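Local coordinates for NAD_Gly3P_dh, NAD-dependent glycerol-3-phosphate dehydrogenase (Streptosporangium roseum, PDB 5OCM), which reduces imines to amines with NADPH as the hydride donor, as an imine reductase related to the beta-hydroxyacid dehydrogenases, at the interface of chains A and B. Coordinates in Å, arbitrary orientation; residue numbers count along the deposited sequence, not the author numbering. Chains: chain A/B, NAD_Gly3P_dh, NAD-dependent glycerol-3-phosphate dehydrogenase.

Contact 1: the interface of chains A and B. Residues chain A 223, 279-280, 282-283; chain B 185, 188-189, 198.
The 3-10 helix 279-282 and the short helix 283-286, close to the C-terminus of chain A, together with the end of its helix 198-225, meet helix 165-192 of chain B, with the start of helix 198-225 of chain B at one margin. B:Leu185 is the central knob: it buries 58 Å² against chain A, the largest share in this patch. Its two methyls part to different neighbours. CD1 turns toward the 3-10 helix and lies 3.8 Å from CB of A:Met282, while CD2 reaches 3.9 Å from CG2 of A:Val223. A chi2 of 169° sets CD1 anti to CA, which turns that methyl to A:Met282 and the other to A:Val223. Beside it, A:Tyr279 makes a looser contact, its ring carbon CE2 being 4.2 Å from CD1 of B:Leu185; CG of A:Met282 sits over the centre of that ring, 3.7 Å above its plane, and so backs it from within chain A.

A:Ile283 reaches across from chain A to the backbone of the partner helix. CG1 stands opposite the main-chain nitrogen (chi1 -173°), and the bend at chi2 (68°) turns the terminal CD1 onto the carbonyl O of B:Leu185, 3.3 Å away. CD1 also lies 4.1 Å from CB of B:Ala189. The small alanines B:Ala188 and B:Ala189 are likely to let this methyl approach the helix surface closely. At the margin, CG1 of A:Val223 packs 3.8 Å from CB of B:Ala198. The patch hides 158 Å² in all, and its interlocked aliphatic groups are likely to fasten the 279-286 segment and the end of helix 198-225 of one subunit onto the helices of the other in the deposited dimer.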
# COMPACT_ATOMS: atom_id res chain seq x y z
N VAL A 223 -11.19 6.89 -12.46
CA VAL A 223 -11.95 5.65 -12.66
C VAL A 223 -13.43 5.95 -12.77
O VAL A 223 -14.09 5.45 -13.71
CB VAL A 223 -11.67 4.61 -11.59
CG1 VAL A 223 -12.65 3.47 -11.68
CG2 VAL A 223 -10.24 4.07 -11.67
N TYR A 279 -1.87 6.36 -14.94
CA TYR A 279 -1.90 5.00 -14.42
C TYR A 279 -3.31 4.51 -14.12
O TYR A 279 -3.57 3.30 -14.17
CB TYR A 279 -1.00 4.84 -13.17
CG TYR A 279 -0.59 3.41 -12.91
CD1 TYR A 279 0.53 2.86 -13.52
CD2 TYR A 279 -1.34 2.59 -12.07
CE1 TYR A 279 0.91 1.54 -13.29
CE2 TYR A 279 -1.01 1.25 -11.86
CZ TYR A 279 0.13 0.72 -12.49
OH TYR A 279 0.43 -0.62 -12.31
N ALA A 280 -4.23 5.42 -13.84
CA ALA A 280 -5.62 5.01 -13.58
C ALA A 280 -6.25 4.24 -14.70
O ALA A 280 -7.17 3.45 -14.48
CB ALA A 280 -6.44 6.22 -13.20
N MET A 282 -5.13 1.76 -16.02
CA MET A 282 -4.93 0.36 -15.66
C MET A 282 -6.16 -0.32 -15.11
O MET A 282 -6.23 -1.56 -15.15
CB MET A 282 -3.78 0.22 -14.66
CG MET A 282 -2.43 0.51 -15.30
SD MET A 282 -1.95 -0.66 -16.58
CE MET A 282 -2.06 -2.19 -15.71
N ILE A 283 -7.16 0.44 -14.65
CA ILE A 283 -8.39 -0.17 -14.22
C ILE A 283 -8.95 -1.12 -15.28
O ILE A 283 -9.55 -2.16 -14.93
CB ILE A 283 -9.49 0.92 -13.89
CG1 ILE A 283 -10.74 0.31 -13.29
CG2 ILE A 283 -9.89 1.76 -15.10
CD1 ILE A 283 -10.48 -0.25 -11.91
N LEU B 185 -6.83 -0.87 -7.61
CA LEU B 185 -7.60 -0.92 -8.88
C LEU B 185 -8.36 -2.22 -9.06
O LEU B 185 -9.54 -2.20 -9.44
CB LEU B 185 -6.73 -0.58 -10.09
CG LEU B 185 -6.16 0.84 -10.12
CD1 LEU B 185 -5.13 0.97 -11.19
CD2 LEU B 185 -7.25 1.91 -10.29
N ALA B 188 -11.31 -1.89 -6.74
CA ALA B 188 -12.31 -0.99 -7.37
C ALA B 188 -13.08 -1.72 -8.47
O ALA B 188 -14.30 -1.54 -8.58
CB ALA B 188 -11.64 0.25 -7.90
N ALA B 189 -12.39 -2.51 -9.29
CA ALA B 189 -13.07 -3.27 -10.35
C ALA B 189 -14.07 -4.25 -9.76
O ALA B 189 -15.21 -4.39 -10.24
CB ALA B 189 -12.04 -4.03 -11.21
N ALA B 198 -15.56 4.02 -7.41
CA ALA B 198 -14.23 4.00 -6.90
C ALA B 198 -13.99 5.08 -5.84
O ALA B 198 -13.25 4.87 -4.87
CB ALA B 198 -13.23 4.12 -8.02

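Contact 2: the interface of chains A and B. Residues chain A 176, 179-180, 209, 212; chain B 176, 179-180, 212.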
# COMPACT_ATOMS: atom_id res chain seq x y z
N ILE A 176 -5.32 -5.34 -1.07
CA ILE A 176 -4.41 -4.20 -0.91
C ILE A 176 -3.34 -4.52 0.11
O ILE A 176 -2.15 -4.19 -0.08
CB ILE A 176 -5.14 -2.85 -0.59
CG1 ILE A 176 -6.18 -2.57 -1.66
CG2 ILE A 176 -4.15 -1.72 -0.53
CD1 ILE A 176 -7.05 -1.35 -1.33
N GLY A 179 -0.84 -6.79 -1.59
CA GLY A 179 -0.12 -6.06 -2.64
C GLY A 179 0.98 -5.19 -2.01
O GLY A 179 2.11 -5.14 -2.48
N THR A 180 0.60 -4.52 -0.91
CA THR A 180 1.50 -3.59 -0.21
C THR A 180 2.57 -4.40 0.57
O THR A 180 3.77 -4.09 0.49
CB THR A 180 0.71 -2.69 0.75
OG1 THR A 180 -0.29 -1.96 0.02
CG2 THR A 180 1.63 -1.74 1.47
N ILE A 209 4.09 5.17 1.34
CA ILE A 209 2.76 4.60 1.29
C ILE A 209 1.73 5.68 1.58
O ILE A 209 0.64 5.74 0.92
CB ILE A 209 2.62 3.39 2.29
CG1 ILE A 209 3.34 2.16 1.72
CG2 ILE A 209 1.16 3.03 2.53
CD1 ILE A 209 3.64 1.11 2.80
N VAL A 212 1.18 7.57 -1.45
CA VAL A 212 0.46 6.79 -2.47
C VAL A 212 -1.05 6.91 -2.23
O VAL A 212 -1.85 6.86 -3.19
CB VAL A 212 0.96 5.35 -2.46
CG1 VAL A 212 0.08 4.47 -3.35
CG2 VAL A 212 2.43 5.32 -2.97
N ILE B 176 6.43 -0.65 -4.29
CA ILE B 176 5.30 -0.56 -3.33
C ILE B 176 4.16 0.23 -3.94
O ILE B 176 2.98 -0.13 -3.77
CB ILE B 176 5.75 0.02 -1.94
CG1 ILE B 176 6.88 -0.82 -1.38
CG2 ILE B 176 4.58 0.05 -0.99
CD1 ILE B 176 7.46 -0.31 -0.12
N GLY B 179 2.38 -2.10 -6.29
CA GLY B 179 1.71 -3.18 -5.55
C GLY B 179 0.40 -2.65 -4.94
O GLY B 179 -0.65 -3.32 -5.00
N THR B 180 0.48 -1.45 -4.37
CA THR B 180 -0.67 -0.82 -3.72
C THR B 180 -1.69 -0.32 -4.75
O THR B 180 -2.90 -0.58 -4.63
CB THR B 180 -0.21 0.36 -2.83
OG1 THR B 180 0.76 -0.07 -1.88
CG2 THR B 180 -1.40 0.99 -2.12
N VAL B 212 -2.16 -0.77 7.49
CA VAL B 212 -1.16 -1.70 6.93
C VAL B 212 0.25 -1.19 7.24
O VAL B 212 1.18 -2.01 7.43
CB VAL B 212 -1.40 -1.91 5.44
CG1 VAL B 212 -0.27 -2.70 4.80
CG2 VAL B 212 -2.68 -2.66 5.24
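A:Thr180 and B:Thr180 face each other where the two copies of helix 165-192 cross. CB of A:Thr180 lies 3.7 Å from OG1 of B:Thr180, and the side chain then divides. Its hydroxyl OG1 hydrogen-bonds OG1 of B:Thr180 at 2.9 Å, the direction undecided. The same OG1 can donate to the carbonyl O of A:Ile176, one turn back, at 2.9 Å, approaching from 35° above the carbonyl plane. Each hydroxyl has one hydrogen, so whichever donates across gives up its own carbonyl meanwhile; the bonds probably exchange hydrogens. Placing OG1 beside the backbone nitrogen (chi1 -58°) allows this intrahelical bond and leaves the methyl CG2 directed to the partner's helix 198-225, where it meets CG1 of B:Val212 at 3.9 Å. The atoms of B:Thr180 are placed alike, its CG2 lying 4.0 Å from CG1 of A:Val212. A valine in place of A:Thr180 would probably leave B:Thr180 OG1 without its hydroxyl mate across the interface and remove the side-chain hydroxyl that can bond the A:Ile176 carbonyl.

Lacking side chains, A:Gly179 and B:Gly179 are likely to permit the close crossing, CA of the former 3.7 Å from the carbonyl O of the latter. At the flank, A:Ile209 and B:Ile176 cross at about a right angle, CG1 of the former 3.7 Å from CG2 of the latter. The hydroxyl pair, framed by aliphatic groups, is likely to hold the subunits together near the two-fold axis of the deposited dimer.

Contact 1 and contact 2 lie about 14 Å apart, measured between the centres of their C-alpha atoms, and are parts of one two-fold symmetric interface. Helix 165-192 of chain B runs through both, supplying B:Ile176, B:Gly179 and B:Thr180 to contact 2 and B:Leu185, B:Ala188 and B:Ala189 to contact 1; helix 198-225 of each chain also enters both. Contact 2 straddles the axis and contains both copies of its central residue, whereas contact 1 lies off the axis and recurs with the chains exchanged. Linked along shared helices, central and peripheral packing should together fix how the subunits are oriented.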